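Local coordinates for protein Crov588 (Cafeteriavirus, PDB 6NYR) that is of unknown function but folds into a circular leucine-rich-repeat solenoid built from FNIP repeats, a shape consistent with a binding scaffold, at residues 67-72 with 89-94; 100-105 with 119-124; 329-334 with 350-355; 335-340 with 358-363. All blocks are in the same frame, centred on the assembly; numbering follows the deposited sequence.

Contact 1 (67-72 with 89-94)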
# COMPACT_ATOMS: atom_id res chain seq x y z
N LYS A 67 -20.34 -23.09 -16.14
CA LYS A 67 -21.53 -23.93 -16.06
C LYS A 67 -22.74 -23.16 -16.55
O LYS A 67 -22.83 -21.94 -16.38
CB LYS A 67 -21.78 -24.41 -14.62
CG LYS A 67 -20.65 -25.23 -14.02
CD LYS A 67 -20.34 -26.46 -14.85
CE LYS A 67 -19.36 -27.37 -14.13
NZ LYS A 67 -18.88 -28.48 -15.01
N ASP A 68 -23.69 -23.87 -17.17
CA ASP A 68 -24.96 -23.25 -17.50
C ASP A 68 -25.65 -22.79 -16.22
O ASP A 68 -25.70 -23.54 -15.24
CB ASP A 68 -25.85 -24.21 -18.29
CG ASP A 68 -25.30 -24.52 -19.66
OD1 ASP A 68 -24.11 -24.89 -19.76
OD2 ASP A 68 -26.05 -24.38 -20.65
N VAL A 69 -26.15 -21.56 -16.23
CA VAL A 69 -26.73 -20.93 -15.05
C VAL A 69 -28.07 -20.34 -15.47
O VAL A 69 -28.11 -19.35 -16.21
CB VAL A 69 -25.82 -19.85 -14.47
CG1 VAL A 69 -26.46 -19.18 -13.27
CG2 VAL A 69 -24.46 -20.44 -14.09
N ASN A 70 -29.17 -20.95 -15.02
CA ASN A 70 -30.49 -20.52 -15.43
C ASN A 70 -31.48 -20.31 -14.29
O ASN A 70 -32.63 -19.93 -14.56
CB ASN A 70 -31.09 -21.52 -16.43
CG ASN A 70 -30.47 -21.42 -17.80
OD1 ASN A 70 -30.93 -20.65 -18.64
ND2 ASN A 70 -29.41 -22.19 -18.04
N PHE A 71 -31.09 -20.55 -13.04
CA PHE A 71 -32.02 -20.46 -11.92
C PHE A 71 -31.39 -19.71 -10.75
O PHE A 71 -31.29 -20.22 -9.63
CB PHE A 71 -32.50 -21.85 -11.51
CG PHE A 71 -33.41 -22.49 -12.51
CD1 PHE A 71 -34.70 -22.01 -12.68
CD2 PHE A 71 -32.99 -23.56 -13.28
CE1 PHE A 71 -35.55 -22.58 -13.60
CE2 PHE A 71 -33.84 -24.14 -14.21
CZ PHE A 71 -35.12 -23.65 -14.37
N LEU A 72 -30.96 -18.48 -11.00
CA LEU A 72 -30.48 -17.66 -9.90
C LEU A 72 -31.64 -17.25 -8.99
O LEU A 72 -32.79 -17.12 -9.43
CB LEU A 72 -29.81 -16.38 -10.42
CG LEU A 72 -28.39 -16.44 -11.00
CD1 LEU A 72 -27.46 -17.29 -10.18
CD2 LEU A 72 -28.51 -16.94 -12.44
N LEU A 89 -28.19 -16.66 -25.06
CA LEU A 89 -29.18 -15.61 -24.86
C LEU A 89 -30.32 -16.08 -23.97
O LEU A 89 -30.87 -15.28 -23.21
CB LEU A 89 -29.71 -15.12 -26.21
CG LEU A 89 -28.62 -14.66 -27.18
CD1 LEU A 89 -29.19 -14.39 -28.56
CD2 LEU A 89 -27.91 -13.43 -26.63
N GLU A 90 -30.69 -17.36 -24.06
CA GLU A 90 -31.62 -17.94 -23.09
C GLU A 90 -31.15 -17.69 -21.67
O GLU A 90 -31.92 -17.23 -20.82
CB GLU A 90 -31.78 -19.44 -23.35
CG GLU A 90 -32.60 -20.16 -22.28
CD GLU A 90 -33.25 -21.43 -22.78
OE1 GLU A 90 -34.01 -21.36 -23.77
OE2 GLU A 90 -33.01 -22.50 -22.18
N GLU A 91 -29.88 -18.01 -21.38
CA GLU A 91 -29.35 -17.78 -20.04
C GLU A 91 -29.58 -16.34 -19.59
O GLU A 91 -30.02 -16.10 -18.45
CB GLU A 91 -27.85 -18.12 -20.00
CG GLU A 91 -27.18 -17.71 -18.70
CD GLU A 91 -25.92 -18.50 -18.41
OE1 GLU A 91 -25.74 -19.59 -18.99
OE2 GLU A 91 -25.11 -18.04 -17.58
N LEU A 92 -29.29 -15.37 -20.46
CA LEU A 92 -29.44 -13.97 -20.08
C LEU A 92 -30.91 -13.63 -19.85
O LEU A 92 -31.25 -12.86 -18.95
CB LEU A 92 -28.84 -13.07 -21.15
CG LEU A 92 -27.36 -13.31 -21.47
CD1 LEU A 92 -26.87 -12.28 -22.47
CD2 LEU A 92 -26.52 -13.31 -20.20
N GLN A 93 -31.79 -14.19 -20.68
CA GLN A 93 -33.22 -13.99 -20.53
C GLN A 93 -33.74 -14.61 -19.24
O GLN A 93 -34.76 -14.16 -18.70
CB GLN A 93 -33.92 -14.60 -21.74
CG GLN A 93 -35.22 -13.97 -22.16
CD GLN A 93 -35.54 -14.30 -23.62
OE1 GLN A 93 -34.68 -14.79 -24.35
NE2 GLN A 93 -36.77 -14.03 -24.03
N ASN A 94 -33.04 -15.61 -18.72
CA ASN A 94 -33.41 -16.25 -17.47
C ASN A 94 -32.78 -15.60 -16.25
O ASN A 94 -33.05 -16.04 -15.13
CB ASN A 94 -33.02 -17.74 -17.51
CG ASN A 94 -33.91 -18.55 -18.43
OD1 ASN A 94 -35.03 -18.14 -18.74
ND2 ASN A 94 -33.42 -19.69 -18.88
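E91 of helix 89-93 and N94, next in the chain after residue 93, reach the loop segment 67-72, and the shorter bond is amide to amide. N94 ND2 donates to N70 OD1 over 2.7 Å at an N-H...O angle of 162°. The donor lies in the carbonyl plane of N70 on a lone pair, and OD1 lies close to the plane of the N94 amide, although the two amides are turned 71° against each other. N70 OD1 also rests 3.6 Å from E91 CA, so the carbonyl end of this side chain is set against the helix backbone.

E91 runs alongside the loop with its chain extended and CG anti to the backbone N. Its methylene CG lies 3.1 Å from V69 O, and its carboxylate OE2 comes within 3.7 Å of V69 CB. The V69 N-H points almost straight at E91 OE1, at 170°, but the 3.4 Å separation of V69 N and E91 OE1 makes this a weak bond. In this leucine-rich-repeat solenoid the contact joins the loop after strand 56-58 to helix 89-93, a helix in a chain with very few.

The stronger polar partner of the E91 carboxylate is K85, which forms a salt bridge to OE2. H87 ND1 adds a weak bond to the same oxygen. The lysine probably offsets the nearby like charge of D68, whose OD2 is 5.1 Å from E91 OE1. Further out, S88 OG bonds the E91 backbone N, while D47 OD1 takes the N-H groups of both N70 and F71 and so fixes the loop behind the amide.

Contact 2 (100-105 with 119-124); sequences LKLKLG and GGLTHL
The imidazole of H123 carries the methylene CE of K101 over the centre of one face, 3.6 Å from the ring centroid and only 10° off the normal, a clear CH-pi contact. The lysine chain is extended and runs side by side with the histidine, both CG atoms anti to their carbonyl carbons. At the ring edge and in its plane sits T122 OG1, to which H123 ND1 donates over 3.1 Å. The ring also stacks with that of H145 in the next strand. Its rotation is thus set by both the edge bond and the packing on its flat surface.

T122 OG1 in turn donates a hydrogen bond to L100 O at 2.9 Å, from above the carbonyl plane; OG1 occupies the crowded position between the backbone N and the carbonyl carbon. L100 O is gripped by two further donors. T122 N lies 2.7 Å from L100 O, on a lone pair, and H123 N approaches the same oxygen nearly along the C=O axis. Beyond this triple acceptor the strands pair in parallel: L102 N donates to H123 O over 2.8 Å, and K101 and L102 stand opposite H123 and L124.

L102 and L124 point to the other face from K101 and H123. L102 CD2 meets L124 CD1 at 4.1 Å, and L121 CD1 packs 3.9 Å from L102 CB, with L104 at the margin. Polar groups on one face and leucines on the other are characteristic of the parallel strands of a leucine-rich repeat, which here line the inner rim of the ring and turn their leucines into the solenoid core.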
# COMPACT_ATOMS: atom_id res chain seq x y z
N LEU A 100 -29.53 -5.91 -10.51
CA LEU A 100 -29.18 -4.51 -10.71
C LEU A 100 -27.80 -4.32 -11.32
O LEU A 100 -27.59 -3.35 -12.06
CB LEU A 100 -29.22 -3.76 -9.37
CG LEU A 100 -30.57 -3.71 -8.67
CD1 LEU A 100 -30.42 -3.18 -7.26
CD2 LEU A 100 -31.53 -2.85 -9.47
N LYS A 101 -26.86 -5.21 -11.04
CA LYS A 101 -25.47 -5.06 -11.45
C LYS A 101 -24.99 -6.37 -12.05
O LYS A 101 -25.19 -7.44 -11.47
CB LYS A 101 -24.61 -4.66 -10.25
CG LYS A 101 -25.12 -3.42 -9.54
CD LYS A 101 -24.02 -2.77 -8.71
CE LYS A 101 -24.52 -1.52 -8.02
NZ LYS A 101 -23.43 -0.86 -7.25
N LEU A 102 -24.37 -6.28 -13.22
CA LEU A 102 -24.00 -7.47 -13.97
C LEU A 102 -22.72 -7.23 -14.74
O LEU A 102 -22.59 -6.23 -15.45
CB LEU A 102 -25.13 -7.84 -14.95
CG LEU A 102 -24.83 -8.88 -16.04
CD1 LEU A 102 -24.61 -10.26 -15.45
CD2 LEU A 102 -25.98 -8.88 -17.06
N LYS A 103 -21.78 -8.16 -14.59
CA LYS A 103 -20.66 -8.28 -15.52
C LYS A 103 -20.80 -9.62 -16.24
O LYS A 103 -20.84 -10.68 -15.60
CB LYS A 103 -19.30 -8.21 -14.83
CG LYS A 103 -18.16 -8.33 -15.83
CD LYS A 103 -16.80 -8.47 -15.18
CE LYS A 103 -15.73 -8.80 -16.21
NZ LYS A 103 -15.97 -10.11 -16.90
N LEU A 104 -20.87 -9.56 -17.57
CA LEU A 104 -20.97 -10.77 -18.38
C LEU A 104 -19.63 -11.51 -18.42
O LEU A 104 -18.56 -10.93 -18.20
CB LEU A 104 -21.39 -10.40 -19.80
CG LEU A 104 -22.76 -9.73 -19.93
CD1 LEU A 104 -22.95 -9.16 -21.32
CD2 LEU A 104 -23.85 -10.73 -19.59
N GLY A 105 -19.71 -12.81 -18.67
CA GLY A 105 -18.51 -13.59 -18.89
C GLY A 105 -17.73 -13.09 -20.09
O GLY A 105 -18.28 -12.49 -21.01
N GLY A 119 -34.54 -5.73 -17.15
CA GLY A 119 -35.02 -4.38 -17.39
C GLY A 119 -34.63 -3.38 -16.33
O GLY A 119 -34.40 -2.21 -16.64
N GLY A 120 -34.54 -3.82 -15.08
CA GLY A 120 -34.20 -2.93 -13.99
C GLY A 120 -32.72 -2.73 -13.75
O GLY A 120 -32.34 -2.01 -12.82
N LEU A 121 -31.88 -3.34 -14.58
CA LEU A 121 -30.44 -3.28 -14.40
C LEU A 121 -29.93 -1.85 -14.40
O LEU A 121 -30.39 -1.01 -15.18
CB LEU A 121 -29.75 -4.07 -15.50
CG LEU A 121 -28.34 -4.59 -15.28
CD1 LEU A 121 -28.36 -5.79 -14.37
CD2 LEU A 121 -27.71 -4.93 -16.62
N THR A 122 -28.96 -1.57 -13.53
CA THR A 122 -28.34 -0.26 -13.44
C THR A 122 -26.86 -0.27 -13.79
O THR A 122 -26.34 0.77 -14.22
CB THR A 122 -28.50 0.32 -12.03
OG1 THR A 122 -28.12 -0.67 -11.06
CG2 THR A 122 -29.93 0.75 -11.77
N HIS A 123 -26.17 -1.40 -13.62
CA HIS A 123 -24.74 -1.49 -13.84
C HIS A 123 -24.46 -2.66 -14.77
O HIS A 123 -24.74 -3.81 -14.41
CB HIS A 123 -23.99 -1.67 -12.51
CG HIS A 123 -23.97 -0.43 -11.66
ND1 HIS A 123 -25.11 0.16 -11.17
CD2 HIS A 123 -22.93 0.31 -11.19
CE1 HIS A 123 -24.79 1.22 -10.45
NE2 HIS A 123 -23.47 1.33 -10.45
N LEU A 124 -23.93 -2.36 -15.95
CA LEU A 124 -23.60 -3.38 -16.95
C LEU A 124 -22.14 -3.25 -17.35
O LEU A 124 -21.67 -2.15 -17.65
CB LEU A 124 -24.50 -3.26 -18.18
CG LEU A 124 -24.16 -4.20 -19.33
CD1 LEU A 124 -24.20 -5.65 -18.87
CD2 LEU A 124 -25.10 -3.98 -20.51

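Contact 3 (329-334 with 350-355)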
# COMPACT_ATOMS: atom_id res chain seq x y z
N ASN A 329 16.94 21.33 -13.88
CA ASN A 329 18.19 21.75 -13.26
C ASN A 329 18.50 23.19 -13.64
O ASN A 329 19.63 23.51 -14.03
CB ASN A 329 19.34 20.84 -13.71
CG ASN A 329 20.57 20.99 -12.83
OD1 ASN A 329 20.47 21.42 -11.69
ND2 ASN A 329 21.73 20.63 -13.37
N GLN A 330 17.49 24.06 -13.53
CA GLN A 330 17.65 25.47 -13.85
C GLN A 330 17.89 26.27 -12.58
O GLN A 330 17.41 25.91 -11.50
CB GLN A 330 16.41 26.00 -14.57
CG GLN A 330 16.22 25.42 -15.96
CD GLN A 330 17.36 25.75 -16.90
OE1 GLN A 330 17.73 26.91 -17.06
NE2 GLN A 330 17.94 24.73 -17.50
N ILE A 331 18.64 27.36 -12.72
CA ILE A 331 18.88 28.24 -11.59
C ILE A 331 17.56 28.82 -11.12
O ILE A 331 16.68 29.16 -11.93
CB ILE A 331 19.87 29.36 -11.97
CG1 ILE A 331 21.27 28.78 -12.18
CG2 ILE A 331 19.89 30.45 -10.90
CD1 ILE A 331 22.25 29.75 -12.82
N ILE A 332 17.39 28.93 -9.81
CA ILE A 332 16.23 29.56 -9.20
C ILE A 332 16.75 30.72 -8.37
O ILE A 332 17.46 30.51 -7.38
CB ILE A 332 15.43 28.59 -8.33
CG1 ILE A 332 15.02 27.35 -9.13
CG2 ILE A 332 14.18 29.26 -7.77
CD1 ILE A 332 14.23 26.33 -8.32
N THR A 333 16.43 31.94 -8.79
CA THR A 333 16.86 33.13 -8.07
C THR A 333 15.74 33.61 -7.14
O THR A 333 14.83 32.85 -6.80
CB THR A 333 17.34 34.20 -9.06
OG1 THR A 333 16.32 34.47 -10.03
CG2 THR A 333 18.63 33.76 -9.76
N GLU A 334 15.78 34.89 -6.77
CA GLU A 334 15.15 35.34 -5.54
C GLU A 334 13.63 35.29 -5.60
O GLU A 334 12.99 34.56 -4.83
CB GLU A 334 15.63 36.76 -5.21
CG GLU A 334 16.92 36.78 -4.41
CD GLU A 334 17.40 38.17 -4.05
OE1 GLU A 334 16.74 39.15 -4.46
OE2 GLU A 334 18.43 38.28 -3.36
N PHE A 350 18.41 18.00 -10.34
CA PHE A 350 18.60 19.33 -9.78
C PHE A 350 19.85 19.37 -8.91
O PHE A 350 20.00 18.59 -7.96
CB PHE A 350 17.39 19.75 -8.94
CG PHE A 350 17.51 21.16 -8.41
CD1 PHE A 350 17.35 22.24 -9.27
CD2 PHE A 350 17.79 21.40 -7.08
CE1 PHE A 350 17.46 23.53 -8.80
CE2 PHE A 350 17.90 22.70 -6.61
CZ PHE A 350 17.73 23.76 -7.47
N ASN A 351 20.75 20.31 -9.22
CA ASN A 351 22.00 20.45 -8.49
C ASN A 351 22.58 21.85 -8.68
O ASN A 351 23.73 21.99 -9.09
CB ASN A 351 22.99 19.38 -8.95
CG ASN A 351 24.23 19.33 -8.09
OD1 ASN A 351 24.24 19.80 -6.96
ND2 ASN A 351 25.31 18.77 -8.64
N GLN A 352 21.77 22.87 -8.40
CA GLN A 352 22.21 24.26 -8.47
C GLN A 352 22.30 24.87 -7.08
O GLN A 352 21.53 24.54 -6.18
CB GLN A 352 21.24 25.10 -9.31
CG GLN A 352 21.12 24.71 -10.76
CD GLN A 352 22.44 24.78 -11.50
OE1 GLN A 352 23.16 25.77 -11.41
NE2 GLN A 352 22.77 23.72 -12.22
N ILE A 353 23.26 25.80 -6.92
CA ILE A 353 23.38 26.52 -5.66
C ILE A 353 22.06 27.25 -5.39
O ILE A 353 21.38 27.72 -6.31
CB ILE A 353 24.55 27.52 -5.72
CG1 ILE A 353 25.87 26.80 -5.97
CG2 ILE A 353 24.62 28.32 -4.41
CD1 ILE A 353 27.01 27.72 -6.37
N ILE A 354 21.70 27.33 -4.11
CA ILE A 354 20.50 28.04 -3.67
C ILE A 354 20.93 29.10 -2.67
O ILE A 354 21.51 28.79 -1.62
CB ILE A 354 19.47 27.08 -3.05
CG1 ILE A 354 18.85 26.20 -4.13
CG2 ILE A 354 18.38 27.88 -2.34
CD1 ILE A 354 18.10 25.00 -3.59
N THR A 355 20.64 30.36 -2.99
CA THR A 355 21.15 31.49 -2.24
C THR A 355 20.11 31.99 -1.24
O THR A 355 19.14 31.29 -0.92
CB THR A 355 21.60 32.57 -3.23
OG1 THR A 355 20.50 32.92 -4.08
CG2 THR A 355 22.75 32.06 -4.08
O HOH W 1 24.43 21.20 -11.94
O HOH W 2 19.26 28.30 -7.40
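Packing is tightest at the start of the two segments, where the side chain of N329 reaches across to the next coil. With CG anti to the backbone N (chi1 -164°), its OD1 accepts the N351 backbone N-H at 2.7 Å. The N-H...O angle is 154°, although the donor stands above the carbonyl plane and not on a lone pair. Q352, bent at chi2, brings NE2 to 3.3 Å from the same N329 OD1, a weak second bond, and the two side chains cross at about a right angle, with their amide planes 54° apart. A water reinforces the asparagine contact, accepting from N329 ND2 at 3.1 Å and donating to N351 O. The aliphatic part of Q352 lies against N329, while its OE1 lies 3.6 Å from I331 CG1.

On the buried side the F350 ring presents its edge to Q330 O, with CE1 3.6 Å from that oxygen, and I332 CD1 approaches CE1 obliquely. The ring also stacks on F346. Asparagine-to-backbone bonding from coil to coil is repeated here: N329 N is itself held by N307 OD1, and N351 OD1 takes N373 N and Q374 NE2. It is a column of equivalent asparagines along the leucine-rich-repeat solenoid, each tying the backbone of the coil that follows.

Further along the coils diverge. I331 and Q352 have CA atoms 6.1 Å apart, and the spacing is wider still between I332 and I354. Here a water bridges them, accepting from I332 N and donating to I353 O, and so links backbones that do not bond directly.

Contact 4 (335-340 with 358-363); sequences NVLPNS and VLPNSL
Apolar contact is carried by L337 on one side and by V358, L359 and P360 on the other. L337 CD1 lies 3.9 Å from L359 CD2, the two leucines side by side and pointing the same way, each with CG anti to its carbonyl carbon. The same methyl meets V358 CG1 at 4.2 Å, and L337 CB rests 3.8 Å from P360 CD. One leucine thus covers three successive residues of the following coil.

Carbonyl oxygens facing carbon form the second kind. P338 O sits 3.2 Å from P360 CB, while V358 O comes within 3.5 Å of L337 CD1. N339 slides past P360 in the opposite direction, its OD1 lying 3.6 Å from P360 CB. These are close van der Waals approaches, and they pin the proline ring against the preceding backbone.

The third kind is polar and centres on one hydroxyl. S362 OG, held between the backbone N and the carbonyl carbon (chi1 51°), lies 2.6 Å from N339 O and is also hydrogen-bonded with L341 O. S340 OG makes the equivalent bond to L319 O one coil back, though from a different chi1 (170°), and S384 OG bonds L363 O one coil on. A type I turn from P360 to L363, closed by L363 N to P360 O at 3.2 Å, presents the serine.

The touching parts, 337-340 and 358-362, run nearly the same way, 12° apart, and the segments lead into consecutive strands, 335-340 into 343-345 and 358-363 into 365-367. L359 and L363 reach inward onto L344 of the first strand, and V358 packs on I332 of the loop.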
# COMPACT_ATOMS: atom_id res chain seq x y z
N ASN A 335 13.02 36.06 -6.49
CA ASN A 335 11.57 36.26 -6.44
C ASN A 335 10.84 35.35 -7.43
O ASN A 335 9.99 35.80 -8.20
CB ASN A 335 11.24 37.72 -6.69
CG ASN A 335 11.83 38.65 -5.63
OD1 ASN A 335 12.74 39.43 -5.92
ND2 ASN A 335 11.32 38.55 -4.41
N VAL A 336 11.16 34.06 -7.40
CA VAL A 336 10.56 33.08 -8.29
C VAL A 336 9.58 32.18 -7.56
O VAL A 336 8.44 32.01 -8.00
CB VAL A 336 11.66 32.24 -8.99
CG1 VAL A 336 11.02 31.20 -9.90
CG2 VAL A 336 12.61 33.14 -9.77
N LEU A 337 10.01 31.57 -6.46
CA LEU A 337 9.13 30.69 -5.69
C LEU A 337 8.15 31.54 -4.89
O LEU A 337 8.59 32.38 -4.09
CB LEU A 337 9.94 29.81 -4.76
CG LEU A 337 11.03 28.96 -5.44
CD1 LEU A 337 11.91 28.27 -4.41
CD2 LEU A 337 10.40 27.95 -6.38
N PRO A 338 6.84 31.38 -5.06
CA PRO A 338 5.90 32.28 -4.40
C PRO A 338 5.92 32.07 -2.89
O PRO A 338 6.35 31.03 -2.38
CB PRO A 338 4.54 31.90 -5.00
CG PRO A 338 4.70 30.48 -5.44
CD PRO A 338 6.16 30.30 -5.81
N ASN A 339 5.43 33.08 -2.17
CA ASN A 339 5.46 33.07 -0.72
C ASN A 339 4.37 32.19 -0.12
O ASN A 339 4.23 32.13 1.10
CB ASN A 339 5.37 34.50 -0.18
CG ASN A 339 6.74 35.09 0.10
OD1 ASN A 339 7.61 34.42 0.66
ND2 ASN A 339 6.94 36.34 -0.31
N SER A 340 3.59 31.52 -0.97
CA SER A 340 2.58 30.57 -0.53
C SER A 340 3.10 29.14 -0.49
O SER A 340 2.45 28.28 0.11
CB SER A 340 1.37 30.64 -1.48
OG SER A 340 0.46 29.58 -1.26
N VAL A 358 15.80 32.81 -1.76
CA VAL A 358 15.15 32.07 -2.84
C VAL A 358 14.01 31.22 -2.30
O VAL A 358 12.90 31.24 -2.84
CB VAL A 358 16.20 31.21 -3.58
CG1 VAL A 358 15.52 30.35 -4.63
CG2 VAL A 358 17.27 32.09 -4.19
N LEU A 359 14.27 30.45 -1.25
CA LEU A 359 13.26 29.59 -0.66
C LEU A 359 12.29 30.45 0.14
O LEU A 359 12.72 31.19 1.03
CB LEU A 359 13.92 28.54 0.22
CG LEU A 359 14.80 27.54 -0.53
CD1 LEU A 359 15.54 26.62 0.45
CD2 LEU A 359 14.00 26.72 -1.53
N PRO A 360 10.99 30.38 -0.14
CA PRO A 360 10.04 31.28 0.54
C PRO A 360 9.89 30.94 2.01
O PRO A 360 10.14 29.81 2.45
CB PRO A 360 8.73 31.06 -0.22
CG PRO A 360 8.82 29.63 -0.69
CD PRO A 360 10.29 29.39 -0.99
N ASN A 361 9.46 31.94 2.78
CA ASN A 361 9.34 31.78 4.22
C ASN A 361 8.10 31.00 4.63
O ASN A 361 7.84 30.85 5.83
CB ASN A 361 9.33 33.15 4.91
CG ASN A 361 10.73 33.67 5.19
OD1 ASN A 361 11.60 32.92 5.67
ND2 ASN A 361 10.96 34.94 4.90
N SER A 362 7.33 30.49 3.67
CA SER A 362 6.21 29.61 3.96
C SER A 362 6.58 28.14 3.82
O SER A 362 5.77 27.28 4.19
CB SER A 362 5.03 29.92 3.03
OG SER A 362 5.44 29.95 1.67
N LEU A 363 7.79 27.83 3.34
CA LEU A 363 8.15 26.46 3.03
C LEU A 363 8.24 25.62 4.30
O LEU A 363 9.00 25.95 5.22
CB LEU A 363 9.48 26.43 2.28
CG LEU A 363 9.72 25.21 1.39
CD1 LEU A 363 8.81 25.26 0.16
CD2 LEU A 363 11.19 25.11 0.98

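Overall arrangement
The four contacts fall into two touching pairs on a circular solenoid. Contacts 1 and 2 lie in series along the chain, centres 14 Å apart, and meet where L92 CD2 packs 3.8 Å from L104 CD2, so helix 89-93 packs against the end of the segment that carries strand 101-103. Contacts 3 and 4 have centres 13 Å apart and their segments alternate in sequence, joining the same two coils at successive places; V358 CG1 lies 3.4 Å from I332 O between them. The pairs are far apart: contacts 1 and 3 have centres 67 Å apart on opposite sides of the chain's centre, and contacts 2 and 4 about 53 Å.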